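PDB 4B46: tubulin-like protein CetZ1 from Haloferax volcanii, which binds GTP as a tubulin/FtsZ-like cytoskeletal GTPase and controls cell shape, being essential for developing the rod-shaped cells required for efficient swimming. Local coordinates for residues T267-L280 against E304-I318. Sequence-based numbering, arbitrary orientation.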
loop_
_atom_site.group_PDB
_atom_site.type_symbol
_atom_site.label_atom_id
_atom_site.label_comp_id
_atom_site.label_asym_id
_atom_site.label_seq_id
_atom_site.Cartn_x
_atom_site.Cartn_y
_atom_site.Cartn_z
ATOM N N THR A 267 -11.621 6.299 28.130
ATOM C CA THR A 267 -10.953 5.411 27.187
ATOM C C THR A 267 -11.880 4.944 26.060
ATOM O O THR A 267 -11.522 5.023 24.881
ATOM C CB THR A 267 -10.337 4.197 27.910
ATOM O OG1 THR A 267 -9.238 4.638 28.712
ATOM C CG2 THR A 267 -9.836 3.177 26.917
ATOM N N THR A 268 -13.074 4.482 26.423
ATOM C CA THR A 268 -14.018 3.961 25.441
ATOM C C THR A 268 -14.425 5.037 24.439
ATOM O O THR A 268 -14.372 4.814 23.225
ATOM C CB THR A 268 -15.267 3.342 26.109
ATOM O OG1 THR A 268 -14.856 2.286 26.980
ATOM C CG2 THR A 268 -16.206 2.759 25.064
ATOM N N ASN A 269 -14.796 6.210 24.947
ATOM C CA ASN A 269 -15.212 7.320 24.089
ATOM C C ASN A 269 -14.105 7.855 23.171
ATOM O O ASN A 269 -14.364 8.239 22.030
ATOM C CB ASN A 269 -15.794 8.462 24.927
ATOM C CG ASN A 269 -17.044 8.053 25.675
ATOM O OD1 ASN A 269 -17.735 7.112 25.284
ATOM N ND2 ASN A 269 -17.345 8.759 26.760
ATOM N N ARG A 270 -12.876 7.895 23.674
ATOM C CA ARG A 270 -11.744 8.332 22.866
ATOM C C ARG A 270 -11.543 7.382 21.685
ATOM O O ARG A 270 -11.292 7.808 20.556
ATOM C CB ARG A 270 -10.475 8.379 23.722
ATOM C CG ARG A 270 -9.248 8.908 22.996
ATOM C CD ARG A 270 -7.962 8.316 23.553
ATOM N NE ARG A 270 -8.023 6.857 23.566
ATOM C CZ ARG A 270 -8.177 6.125 24.665
ATOM N NH1 ARG A 270 -8.267 6.715 25.850
ATOM N NH2 ARG A 270 -8.233 4.805 24.579
ATOM N N ILE A 271 -11.662 6.088 21.960
ATOM C CA ILE A 271 -11.524 5.071 20.933
ATOM C C ILE A 271 -12.624 5.170 19.887
ATOM O O ILE A 271 -12.349 5.148 18.691
ATOM C CB ILE A 271 -11.529 3.657 21.537
ATOM C CG1 ILE A 271 -10.207 3.385 22.252
ATOM C CG2 ILE A 271 -11.765 2.611 20.452
ATOM C CD1 ILE A 271 -10.144 2.016 22.921
ATOM N N THR A 272 -13.872 5.272 20.332
ATOM C CA THR A 272 -14.967 5.319 19.376
ATOM C C THR A 272 -14.891 6.585 18.527
ATOM O O THR A 272 -15.268 6.574 17.355
ATOM C CB THR A 272 -16.342 5.199 20.055
ATOM O OG1 THR A 272 -16.479 6.214 21.055
ATOM C CG2 THR A 272 -16.480 3.846 20.703
ATOM N N SER A 273 -14.391 7.669 19.121
ATOM C CA SER A 273 -14.160 8.917 18.390
ATOM C C SER A 273 -13.111 8.780 17.287
ATOM O O SER A 273 -13.316 9.258 16.173
ATOM C CB SER A 273 -13.768 10.048 19.346
ATOM O OG SER A 273 -14.905 10.525 20.044
ATOM N N LEU A 274 -11.981 8.149 17.601
ATOM C CA LEU A 274 -10.961 7.887 16.590
ATOM C C LEU A 274 -11.511 7.024 15.458
ATOM O O LEU A 274 -11.189 7.242 14.289
ATOM C CB LEU A 274 -9.756 7.177 17.200
ATOM C CG LEU A 274 -8.661 7.979 17.894
ATOM C CD1 LEU A 274 -7.543 7.022 18.262
ATOM C CD2 LEU A 274 -8.139 9.116 17.010
ATOM N N VAL A 275 -12.329 6.040 15.821
ATOM C CA VAL A 275 -12.947 5.147 14.851
ATOM C C VAL A 275 -13.800 5.956 13.875
ATOM O O VAL A 275 -13.676 5.813 12.654
ATOM C CB VAL A 275 -13.797 4.048 15.549
ATOM C CG1 VAL A 275 -14.610 3.267 14.542
ATOM C CG2 VAL A 275 -12.904 3.098 16.340
ATOM N N ARG A 276 -14.651 6.820 14.415
ATOM C CA ARG A 276 -15.459 7.710 13.581
ATOM C C ARG A 276 -14.611 8.634 12.703
ATOM O O ARG A 276 -14.886 8.784 11.512
ATOM C CB ARG A 276 -16.448 8.518 14.427
ATOM C CG ARG A 276 -17.490 7.643 15.132
ATOM C CD ARG A 276 -18.694 8.456 15.636
ATOM N NE ARG A 276 -18.304 9.469 16.613
ATOM C CZ ARG A 276 -18.119 9.217 17.904
ATOM N NH1 ARG A 276 -18.293 7.988 18.366
ATOM N NH2 ARG A 276 -17.759 10.188 18.729
ATOM N N LYS A 277 -13.578 9.239 13.283
ATOM C CA LYS A 277 -12.719 10.162 12.540
ATOM C C LYS A 277 -12.008 9.462 11.396
ATOM O O LYS A 277 -11.848 10.029 10.306
ATOM C CB LYS A 277 -11.693 10.817 13.462
ATOM C CG LYS A 277 -12.278 11.874 14.370
ATOM C CD LYS A 277 -11.366 12.148 15.551
ATOM C CE LYS A 277 -12.049 13.022 16.590
ATOM N NZ LYS A 277 -11.198 13.163 17.799
ATOM N N ALA A 278 -11.587 8.221 11.641
ATOM C CA ALA A 278 -10.905 7.434 10.623
ATOM C C ALA A 278 -11.860 7.033 9.503
ATOM O O ALA A 278 -11.493 7.067 8.324
ATOM C CB ALA A 278 -10.256 6.193 11.243
ATOM N N ALA A 279 -13.087 6.664 9.865
ATOM C CA ALA A 279 -14.040 6.196 8.862
ATOM C C ALA A 279 -14.551 7.339 7.997
ATOM O O ALA A 279 -14.836 7.146 6.817
ATOM C CB ALA A 279 -15.200 5.490 9.503
ATOM N N LEU A 280 -14.675 8.519 8.592
ATOM C CA LEU A 280 -15.263 9.669 7.900
ATOM C C LEU A 280 -14.203 10.623 7.352
ATOM O O LEU A 280 -14.514 11.551 6.598
ATOM C CB LEU A 280 -16.225 10.413 8.837
ATOM C CG LEU A 280 -17.289 9.514 9.479
ATOM C CD1 LEU A 280 -18.260 10.313 10.348
ATOM C CD2 LEU A 280 -18.043 8.699 8.434
ATOM N N GLU A 304 -2.518 1.089 28.308
ATOM C CA GLU A 304 -3.361 1.758 29.296
ATOM C C GLU A 304 -4.427 2.659 28.663
ATOM O O GLU A 304 -5.407 3.016 29.318
ATOM C CB GLU A 304 -2.516 2.535 30.315
ATOM C CG GLU A 304 -1.726 3.707 29.741
ATOM C CD GLU A 304 -0.362 3.304 29.195
ATOM O OE1 GLU A 304 -0.116 2.092 28.995
ATOM O OE2 GLU A 304 0.469 4.211 28.965
ATOM N N HIS A 305 -4.238 3.017 27.394
ATOM C CA HIS A 305 -5.235 3.800 26.666
ATOM C C HIS A 305 -5.981 2.973 25.622
ATOM O O HIS A 305 -6.495 3.513 24.647
ATOM C CB HIS A 305 -4.588 5.019 26.004
ATOM C CG HIS A 305 -4.023 6.004 26.979
ATOM N ND1 HIS A 305 -2.670 6.126 27.213
ATOM C CD2 HIS A 305 -4.626 6.908 27.785
ATOM C CE1 HIS A 305 -2.464 7.065 28.119
ATOM N NE2 HIS A 305 -3.634 7.556 28.481
ATOM N N LEU A 306 -6.022 1.659 25.823
ATOM C CA LEU A 306 -6.780 0.763 24.956
ATOM C C LEU A 306 -7.695 -0.087 25.830
ATOM O O LEU A 306 -7.330 -0.433 26.946
ATOM C CB LEU A 306 -5.840 -0.162 24.180
ATOM C CG LEU A 306 -4.786 0.418 23.240
ATOM C CD1 LEU A 306 -3.828 -0.679 22.751
ATOM C CD2 LEU A 306 -5.427 1.122 22.059
ATOM N N ASN A 307 -8.887 -0.407 25.334
ATOM C CA ASN A 307 -9.762 -1.348 26.032
ATOM C C ASN A 307 -10.628 -2.146 25.064
ATOM O O ASN A 307 -10.638 -1.861 23.865
ATOM C CB ASN A 307 -10.592 -0.672 27.144
ATOM C CG ASN A 307 -11.671 0.274 26.619
ATOM O OD1 ASN A 307 -11.939 0.358 25.423
ATOM N ND2 ASN A 307 -12.309 0.989 27.541
ATOM N N ARG A 308 -11.332 -3.154 25.571
ATOM C CA ARG A 308 -12.128 -4.010 24.698
ATOM C C ARG A 308 -13.418 -3.318 24.272
ATOM O O ARG A 308 -13.872 -3.471 23.140
ATOM C CB ARG A 308 -12.448 -5.353 25.366
ATOM C CG ARG A 308 -13.158 -6.318 24.421
ATOM C CD ARG A 308 -13.521 -7.656 25.059
ATOM N NE ARG A 308 -13.973 -8.599 24.037
ATOM C CZ ARG A 308 -15.242 -8.772 23.676
ATOM N NH1 ARG A 308 -16.206 -8.075 24.266
ATOM N NH2 ARG A 308 -15.549 -9.649 22.727
ATOM N N LYS A 309 -13.992 -2.545 25.183
ATOM C CA LYS A 309 -15.294 -1.933 24.960
ATOM C C LYS A 309 -15.292 -0.961 23.779
ATOM O O LYS A 309 -16.233 -0.934 22.990
ATOM C CB LYS A 309 -15.758 -1.225 26.234
ATOM C CG LYS A 309 -17.203 -0.757 26.209
ATOM C CD LYS A 309 -17.669 -0.370 27.608
ATOM C CE LYS A 309 -19.098 0.140 27.593
ATOM N NZ LYS A 309 -19.630 0.346 28.970
ATOM N N GLY A 310 -14.233 -0.168 23.660
ATOM C CA GLY A 310 -14.146 0.809 22.586
ATOM C C GLY A 310 -14.109 0.113 21.249
ATOM O O GLY A 310 -14.766 0.528 20.294
ATOM N N ILE A 311 -13.353 -0.977 21.202
ATOM C CA ILE A 311 -13.177 -1.753 19.985
ATOM C C ILE A 311 -14.469 -2.446 19.584
ATOM O O ILE A 311 -14.850 -2.431 18.411
ATOM C CB ILE A 311 -12.027 -2.780 20.154
ATOM C CG1 ILE A 311 -10.699 -2.038 20.351
ATOM C CG2 ILE A 311 -11.958 -3.718 18.962
ATOM C CD1 ILE A 311 -9.479 -2.929 20.411
ATOM N N GLU A 312 -15.147 -3.044 20.560
ATOM C CA GLU A 312 -16.443 -3.678 20.301
ATOM C C GLU A 312 -17.491 -2.677 19.805
ATOM O O GLU A 312 -18.157 -2.928 18.801
ATOM C CB GLU A 312 -16.941 -4.451 21.524
ATOM C CG GLU A 312 -16.147 -5.736 21.783
ATOM C CD GLU A 312 -16.016 -6.604 20.530
ATOM O OE1 GLU A 312 -17.038 -7.173 20.091
ATOM O OE2 GLU A 312 -14.896 -6.714 19.986
ATOM N N ARG A 313 -17.628 -1.544 20.491
ATOM C CA ARG A 313 -18.506 -0.477 20.005
ATOM C C ARG A 313 -18.057 -0.000 18.629
ATOM O O ARG A 313 -18.883 0.303 17.767
ATOM C CB ARG A 313 -18.535 0.710 20.969
ATOM C CG ARG A 313 -19.306 0.465 22.263
ATOM C CD ARG A 313 -19.361 1.732 23.095
ATOM N NE ARG A 313 -20.231 1.581 24.255
ATOM C CZ ARG A 313 -20.333 2.474 25.235
ATOM N NH1 ARG A 313 -19.604 3.584 25.202
ATOM N NH2 ARG A 313 -21.159 2.253 26.253
ATOM N N GLY A 314 -16.744 0.059 18.418
ATOM C CA GLY A 314 -16.216 0.515 17.144
ATOM C C GLY A 314 -16.602 -0.410 16.000
ATOM O O GLY A 314 -16.992 0.047 14.922
ATOM N N ARG A 315 -16.500 -1.718 16.240
ATOM C CA ARG A 315 -16.885 -2.714 15.241
ATOM C C ARG A 315 -18.364 -2.598 14.871
ATOM O O ARG A 315 -18.720 -2.634 13.689
ATOM C CB ARG A 315 -16.582 -4.136 15.739
ATOM C CG ARG A 315 -15.103 -4.484 15.818
ATOM C CD ARG A 315 -14.911 -5.884 16.422
ATOM N NE ARG A 315 -15.544 -6.914 15.601
ATOM C CZ ARG A 315 -16.119 -8.010 16.088
ATOM N NH1 ARG A 315 -16.138 -8.222 17.397
ATOM N NH2 ARG A 315 -16.673 -8.892 15.265
ATOM N N LYS A 316 -19.227 -2.483 15.875
ATOM C CA LYS A 316 -20.660 -2.319 15.605
ATOM C C LYS A 316 -20.938 -1.058 14.794
ATOM O O LYS A 316 -21.711 -1.079 13.838
ATOM C CB LYS A 316 -21.472 -2.278 16.900
ATOM C CG LYS A 316 -21.544 -3.613 17.614
ATOM C CD LYS A 316 -22.432 -3.534 18.842
ATOM C CE LYS A 316 -22.626 -4.907 19.459
ATOM N NZ LYS A 316 -23.443 -4.827 20.709
ATOM N N TRP A 317 -20.311 0.043 15.181
ATOM C CA TRP A 317 -20.511 1.298 14.465
ATOM C C TRP A 317 -20.036 1.179 13.003
ATOM O O TRP A 317 -20.713 1.636 12.080
ATOM C CB TRP A 317 -19.838 2.457 15.210
ATOM C CG TRP A 317 -20.114 3.816 14.609
ATOM C CD1 TRP A 317 -21.146 4.661 14.921
ATOM C CD2 TRP A 317 -19.350 4.479 13.592
ATOM N NE1 TRP A 317 -21.065 5.808 14.161
ATOM C CE2 TRP A 317 -19.972 5.719 13.339
ATOM C CE3 TRP A 317 -18.199 4.141 12.870
ATOM C CZ2 TRP A 317 -19.482 6.623 12.395
ATOM C CZ3 TRP A 317 -17.713 5.044 11.936
ATOM C CH2 TRP A 317 -18.359 6.270 11.705
ATOM N N ILE A 318 -18.896 0.531 12.789
ATOM C CA ILE A 318 -18.398 0.318 11.427
ATOM C C ILE A 318 -19.377 -0.516 10.600
ATOM O O ILE A 318 -19.611 -0.242 9.420
ATOM C CB ILE A 318 -16.979 -0.306 11.433
ATOM C CG1 ILE A 318 -15.973 0.739 11.923
ATOM C CG2 ILE A 318 -16.580 -0.830 10.038
ATOM C CD1 ILE A 318 -14.603 0.193 12.221
HETATM O O HOH W 1 -18.397 5.458 23.061
#
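N307 donates through ND2 to T268 OG1 (2.9 Å, N-H...O angle 158°), with the hydroxyl near the plane of the amide; T268 OG1 in turn donates to T264 O. The CG of N307 lies between the backbone N and the carbonyl carbon (chi1 70°), which leaves OD1 to accept from G310 N at 2.9 Å, the donor standing above the carbonyl plane and N307 being the N-cap of helix 308-322. The methyl groups T267 CG2 and I271 CD1 pack against the same amide. With an alanine in its place, G310 N is likely to lose its capping acceptor and T268 OG1 the amide donor that reaches it from the other segment. Beyond the cap, the lack of side chains at G310 and G314 lets the axes of 267-280 and 308-318 approach to 7.9 Å, and I271 CG2 rests 3.5 Å from G310 C. The two helices run in the same general direction, crossing at -35°, and lie on the sheet of the tubulin-like C-terminal domain, where V275 and I318 both touch L297 of strand 294-301. At the far end W317 is a knob among V275, R276, A279 and L280. R276 CG sits over one ring face, 3.6 Å from the six-membered centroid (CH-pi), while A279 CB meets the edge at CZ3. Between cap and knob, one water joins N269 OD1, T272 OG1 and R313 NH1.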